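PDB 5M45: acetone carboxylase alpha subunit, which belongs to the hydantoinase B/oxoprolinase family and forms the alpha subunit of a multi-subunit carboxylase. Local coordinates for residues Phe309-Glu321 with Arg331-His343. Numbering follows the deposited sequence.
Sequences FAKLDTIMHAPCE and RLDFEGSSRWGWH
Phe-309 meets Trp-342 in a T-shaped (edge-to-face) stack. The phenyl edge points at the indole face, and CE1 of Phe-309 lies 3.6 Å from CD2 of Trp-342. The two planes stand at 70°. CZ3 of Trp-340 lies over the opposite indole face. Beside the stack, CB of Ala-310 packs on CB of Trp-342. One water donates to the carbonyl oxygens of both Ala-310 and Trp-342. A second apolar patch lies at the other end of the contact. There Cys-320 places CB 3.5 Å from CE2 of Phe-334. Its SG, anti to the backbone N (chi1 179°), makes an oblique sulfur-aromatic contact with the same ring. Leu-332 CD2 touches SG too, and Leu-411 of helix 401-422 packs on Cys-320.

Cys-320 and Leu-332 lie on the two strands of a beta hairpin, 313-324 and 330-333, inside a four-stranded mixed sheet. Glu-321 and Asp-333 form an antiparallel hydrogen-bonded pair, with N of each 3.0 Å from O of the other. The chain then leaves the strand in a type II turn, Phe-334 to Ser-337. Phe-334 O accepts from both N and OG of Ser-337. Pro-319 CG packs against Glu-335 O at 3.4 Å. Farther along, His-317 N donates to Ser-338 OG at 3.1 Å, and Ser-338 N donates back to His-317 O. Asp-333 OD1 closes an Asx turn with Glu-335 N, while its OD2 forms a salt bridge with Arg-727.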
loop_
_atom_site.group_PDB
_atom_site.type_symbol
_atom_site.label_atom_id
_atom_site.label_comp_id
_atom_site.label_asym_id
_atom_site.label_seq_id
_atom_site.Cartn_x
_atom_site.Cartn_y
_atom_site.Cartn_z
ATOM N N PHE A 309 9.521 4.829 19.248
ATOM C CA PHE A 309 8.703 5.934 19.764
ATOM C C PHE A 309 7.244 5.499 20.072
ATOM O O PHE A 309 6.489 6.287 20.660
ATOM C CB PHE A 309 8.768 7.159 18.834
ATOM C CG PHE A 309 8.372 6.880 17.400
ATOM C CD1 PHE A 309 7.032 6.781 17.032
ATOM C CD2 PHE A 309 9.344 6.730 16.408
ATOM C CE1 PHE A 309 6.658 6.511 15.731
ATOM C CE2 PHE A 309 8.969 6.485 15.080
ATOM C CZ PHE A 309 7.617 6.351 14.748
ATOM N N ALA A 310 6.846 4.278 19.670
ATOM C CA ALA A 310 5.520 3.703 19.959
ATOM C C ALA A 310 5.469 2.807 21.188
ATOM O O ALA A 310 4.365 2.348 21.566
ATOM C CB ALA A 310 5.005 2.913 18.734
ATOM N N LYS A 311 6.628 2.507 21.789
ATOM C CA LYS A 311 6.696 1.578 22.916
ATOM C C LYS A 311 6.429 2.280 24.230
ATOM O O LYS A 311 7.363 2.676 24.937
ATOM C CB LYS A 311 8.026 0.854 23.004
ATOM C CG LYS A 311 8.301 -0.122 21.898
ATOM C CD LYS A 311 7.540 -1.442 22.004
ATOM C CE LYS A 311 7.996 -2.340 23.169
ATOM N NZ LYS A 311 6.863 -3.308 23.409
ATOM N N LEU A 312 5.145 2.404 24.560
ATOM C CA LEU A 312 4.706 2.973 25.840
ATOM C C LEU A 312 3.269 2.583 26.128
ATOM O O LEU A 312 2.482 2.263 25.191
ATOM C CB LEU A 312 4.864 4.507 25.877
ATOM C CG LEU A 312 3.866 5.406 25.134
ATOM C CD1 LEU A 312 3.848 6.810 25.712
ATOM C CD2 LEU A 312 4.138 5.447 23.636
ATOM N N ASP A 313 2.927 2.634 27.412
ATOM C CA ASP A 313 1.560 2.390 27.909
ATOM C C ASP A 313 0.762 3.688 27.905
ATOM O O ASP A 313 1.231 4.668 28.471
ATOM C CB ASP A 313 1.619 1.838 29.340
ATOM C CG ASP A 313 2.107 0.370 29.415
ATOM O OD1 ASP A 313 1.954 -0.418 28.471
ATOM O OD2 ASP A 313 2.634 -0.017 30.493
ATOM N N THR A 314 -0.394 3.711 27.231
ATOM C CA THR A 314 -1.295 4.854 27.269
ATOM C C THR A 314 -2.761 4.408 27.524
ATOM O O THR A 314 -3.106 3.211 27.439
ATOM C CB THR A 314 -1.258 5.725 25.986
ATOM O OG1 THR A 314 -1.656 4.969 24.818
ATOM C CG2 THR A 314 0.126 6.352 25.772
ATOM N N ILE A 315 -3.597 5.411 27.849
ATOM C CA ILE A 315 -5.007 5.264 28.140
ATOM C C ILE A 315 -5.802 6.292 27.300
ATOM O O ILE A 315 -5.493 7.513 27.306
ATOM C CB ILE A 315 -5.307 5.506 29.644
ATOM C CG1 ILE A 315 -4.539 4.502 30.513
ATOM C CG2 ILE A 315 -6.812 5.435 29.931
ATOM C CD1 ILE A 315 -4.641 4.719 32.005
ATOM N N MET A 316 -6.824 5.794 26.597
ATOM C CA MET A 316 -7.781 6.664 25.895
ATOM C C MET A 316 -8.726 7.341 26.933
ATOM O O MET A 316 -9.205 6.666 27.859
ATOM C CB MET A 316 -8.621 5.822 24.915
ATOM C CG MET A 316 -9.613 6.628 24.060
ATOM S SD MET A 316 -11.135 7.170 24.882
ATOM C CE MET A 316 -12.082 5.650 24.872
ATOM N N HIS A 317 -8.977 8.631 26.731
ATOM C CA HIS A 317 -9.889 9.474 27.524
ATOM C C HIS A 317 -10.947 10.121 26.584
ATOM O O HIS A 317 -10.590 10.782 25.587
ATOM C CB HIS A 317 -9.058 10.551 28.226
ATOM C CG HIS A 317 -9.823 11.499 29.085
ATOM N ND1 HIS A 317 -9.515 12.846 29.153
ATOM C CD2 HIS A 317 -10.875 11.310 29.922
ATOM C CE1 HIS A 317 -10.367 13.452 29.967
ATOM N NE2 HIS A 317 -11.206 12.541 30.440
ATOM N N ALA A 318 -12.240 9.914 26.895
ATOM C CA ALA A 318 -13.351 10.499 26.132
ATOM C C ALA A 318 -14.474 11.038 27.039
ATOM O O ALA A 318 -15.493 10.361 27.251
ATOM C CB ALA A 318 -13.926 9.457 25.147
ATOM N N PRO A 319 -14.279 12.250 27.598
ATOM C CA PRO A 319 -15.345 12.880 28.346
ATOM C C PRO A 319 -16.365 13.528 27.373
ATOM O O PRO A 319 -15.974 13.981 26.310
ATOM C CB PRO A 319 -14.609 13.972 29.141
ATOM C CG PRO A 319 -13.507 14.388 28.240
ATOM C CD PRO A 319 -13.090 13.128 27.506
ATOM N N CYS A 320 -17.642 13.567 27.760
ATOM C CA CYS A 320 -18.692 14.169 26.959
ATOM C C CYS A 320 -19.632 15.011 27.832
ATOM O O CYS A 320 -20.142 14.517 28.864
ATOM C CB CYS A 320 -19.527 13.101 26.245
ATOM S SG CYS A 320 -20.873 13.844 25.249
ATOM N N GLU A 321 -19.803 16.273 27.428
ATOM C CA GLU A 321 -20.848 17.150 27.954
ATOM C C GLU A 321 -22.001 17.143 26.943
ATOM O O GLU A 321 -21.857 17.628 25.791
ATOM C CB GLU A 321 -20.326 18.582 28.190
ATOM C CG GLU A 321 -21.379 19.511 28.782
ATOM C CD GLU A 321 -20.882 20.921 29.080
ATOM O OE1 GLU A 321 -21.728 21.685 29.589
ATOM O OE2 GLU A 321 -19.712 21.313 28.763
ATOM N N ARG A 331 -26.656 18.632 21.719
ATOM C CA ARG A 331 -25.272 18.961 21.479
ATOM C C ARG A 331 -24.371 18.029 22.282
ATOM O O ARG A 331 -24.634 17.767 23.464
ATOM C CB ARG A 331 -25.012 20.436 21.826
ATOM C CG ARG A 331 -23.591 20.924 21.627
ATOM C CD ARG A 331 -23.494 22.395 22.084
ATOM N NE ARG A 331 -22.158 22.952 21.887
ATOM C CZ ARG A 331 -21.670 23.382 20.732
ATOM N NH1 ARG A 331 -22.415 23.376 19.626
ATOM N NH2 ARG A 331 -20.418 23.823 20.678
ATOM N N LEU A 332 -23.315 17.536 21.629
ATOM C CA LEU A 332 -22.319 16.678 22.270
ATOM C C LEU A 332 -20.925 17.266 22.086
ATOM O O LEU A 332 -20.465 17.403 20.953
ATOM C CB LEU A 332 -22.392 15.276 21.714
ATOM C CG LEU A 332 -23.769 14.646 21.989
ATOM C CD1 LEU A 332 -24.629 14.690 20.754
ATOM C CD2 LEU A 332 -23.653 13.200 22.469
ATOM N N ASP A 333 -20.261 17.598 23.204
ATOM C CA ASP A 333 -18.978 18.309 23.216
ATOM C C ASP A 333 -17.947 17.422 23.915
ATOM O O ASP A 333 -18.143 17.043 25.085
ATOM C CB ASP A 333 -19.178 19.654 23.945
ATOM C CG ASP A 333 -17.923 20.555 23.929
ATOM O OD1 ASP A 333 -16.800 20.110 23.639
ATOM O OD2 ASP A 333 -18.072 21.771 24.213
ATOM N N PHE A 334 -16.858 17.099 23.207
ATOM C CA PHE A 334 -15.800 16.188 23.680
ATOM C C PHE A 334 -14.490 16.894 24.116
ATOM O O PHE A 334 -13.432 16.261 24.168
ATOM C CB PHE A 334 -15.577 15.077 22.642
ATOM C CG PHE A 334 -16.796 14.190 22.474
ATOM C CD1 PHE A 334 -17.841 14.560 21.622
ATOM C CD2 PHE A 334 -16.947 13.035 23.232
ATOM C CE1 PHE A 334 -18.985 13.762 21.511
ATOM C CE2 PHE A 334 -18.086 12.253 23.135
ATOM C CZ PHE A 334 -19.107 12.613 22.270
ATOM N N GLU A 335 -14.576 18.186 24.469
ATOM C CA GLU A 335 -13.508 18.910 25.141
ATOM C C GLU A 335 -12.912 18.099 26.274
ATOM O O GLU A 335 -13.656 17.613 27.133
ATOM C CB GLU A 335 -14.059 20.219 25.739
ATOM C CG GLU A 335 -13.088 21.074 26.621
ATOM C CD GLU A 335 -12.221 22.030 25.787
ATOM O OE1 GLU A 335 -11.329 22.749 26.301
ATOM O OE2 GLU A 335 -12.431 22.067 24.574
ATOM N N GLY A 336 -11.595 17.964 26.278
ATOM C CA GLY A 336 -10.901 17.183 27.278
ATOM C C GLY A 336 -10.373 15.829 26.839
ATOM O O GLY A 336 -9.651 15.179 27.579
ATOM N N SER A 337 -10.716 15.412 25.628
ATOM C CA SER A 337 -10.300 14.096 25.124
ATOM C C SER A 337 -8.788 14.037 24.863
ATOM O O SER A 337 -8.134 15.070 24.643
ATOM C CB SER A 337 -11.069 13.736 23.823
ATOM O OG SER A 337 -12.475 13.642 24.043
ATOM N N SER A 338 -8.255 12.820 24.892
ATOM C CA SER A 338 -6.815 12.572 24.672
ATOM C C SER A 338 -6.416 12.665 23.182
ATOM O O SER A 338 -7.258 12.804 22.309
ATOM C CB SER A 338 -6.398 11.224 25.317
ATOM O OG SER A 338 -7.139 10.125 24.809
ATOM N N ARG A 339 -5.113 12.596 22.911
ATOM C CA ARG A 339 -4.515 12.778 21.583
ATOM C C ARG A 339 -4.496 11.476 20.794
ATOM O O ARG A 339 -4.514 10.385 21.374
ATOM C CB ARG A 339 -3.066 13.295 21.731
ATOM C CG ARG A 339 -2.386 13.771 20.460
ATOM C CD ARG A 339 -1.023 14.416 20.657
ATOM N NE ARG A 339 0.014 13.518 21.144
ATOM C CZ ARG A 339 0.544 13.535 22.387
ATOM N NH1 ARG A 339 0.159 14.448 23.309
ATOM N NH2 ARG A 339 1.516 12.663 22.700
ATOM N N TRP A 340 -4.464 11.593 19.455
ATOM C CA TRP A 340 -4.093 10.442 18.602
ATOM C C TRP A 340 -2.769 9.820 19.072
ATOM O O TRP A 340 -1.999 10.456 19.804
ATOM C CB TRP A 340 -4.029 10.858 17.119
ATOM C CG TRP A 340 -2.987 11.912 16.811
ATOM C CD1 TRP A 340 -3.181 13.260 16.788
ATOM C CD2 TRP A 340 -1.630 11.696 16.442
ATOM N NE1 TRP A 340 -2.014 13.902 16.460
ATOM C CE2 TRP A 340 -1.040 12.970 16.243
ATOM C CE3 TRP A 340 -0.844 10.564 16.281
ATOM C CZ2 TRP A 340 0.295 13.140 15.850
ATOM C CZ3 TRP A 340 0.508 10.744 15.903
ATOM C CH2 TRP A 340 1.046 12.018 15.678
ATOM N N GLY A 341 -2.507 8.586 18.676
ATOM C CA GLY A 341 -1.239 7.935 19.061
ATOM C C GLY A 341 -0.640 6.971 18.024
ATOM O O GLY A 341 -1.216 6.769 16.918
ATOM N N TRP A 342 0.482 6.350 18.420
ATOM C CA TRP A 342 1.239 5.453 17.557
ATOM C C TRP A 342 0.762 4.002 17.788
ATOM O O TRP A 342 1.349 3.227 18.536
ATOM C CB TRP A 342 2.750 5.603 17.760
ATOM C CG TRP A 342 3.266 7.009 17.593
ATOM C CD1 TRP A 342 3.714 7.834 18.600
ATOM C CD2 TRP A 342 3.378 7.765 16.384
ATOM N NE1 TRP A 342 4.102 9.046 18.088
ATOM C CE2 TRP A 342 3.897 9.035 16.727
ATOM C CE3 TRP A 342 3.071 7.508 15.048
ATOM C CZ2 TRP A 342 4.153 10.028 15.775
ATOM C CZ3 TRP A 342 3.330 8.486 14.107
ATOM C CH2 TRP A 342 3.865 9.745 14.479
ATOM N N HIS A 343 -0.369 3.712 17.145
ATOM C CA HIS A 343 -1.134 2.467 17.287
ATOM C C HIS A 343 -2.203 2.475 16.179
ATOM O O HIS A 343 -2.234 3.405 15.373
ATOM C CB HIS A 343 -1.720 2.364 18.701
ATOM C CG HIS A 343 -2.469 3.581 19.149
ATOM N ND1 HIS A 343 -3.596 4.043 18.510
ATOM C CD2 HIS A 343 -2.256 4.440 20.177
ATOM C CE1 HIS A 343 -4.048 5.133 19.110
ATOM N NE2 HIS A 343 -3.238 5.404 20.117
HETATM O O HOH W 1 1.954 3.752 21.222
#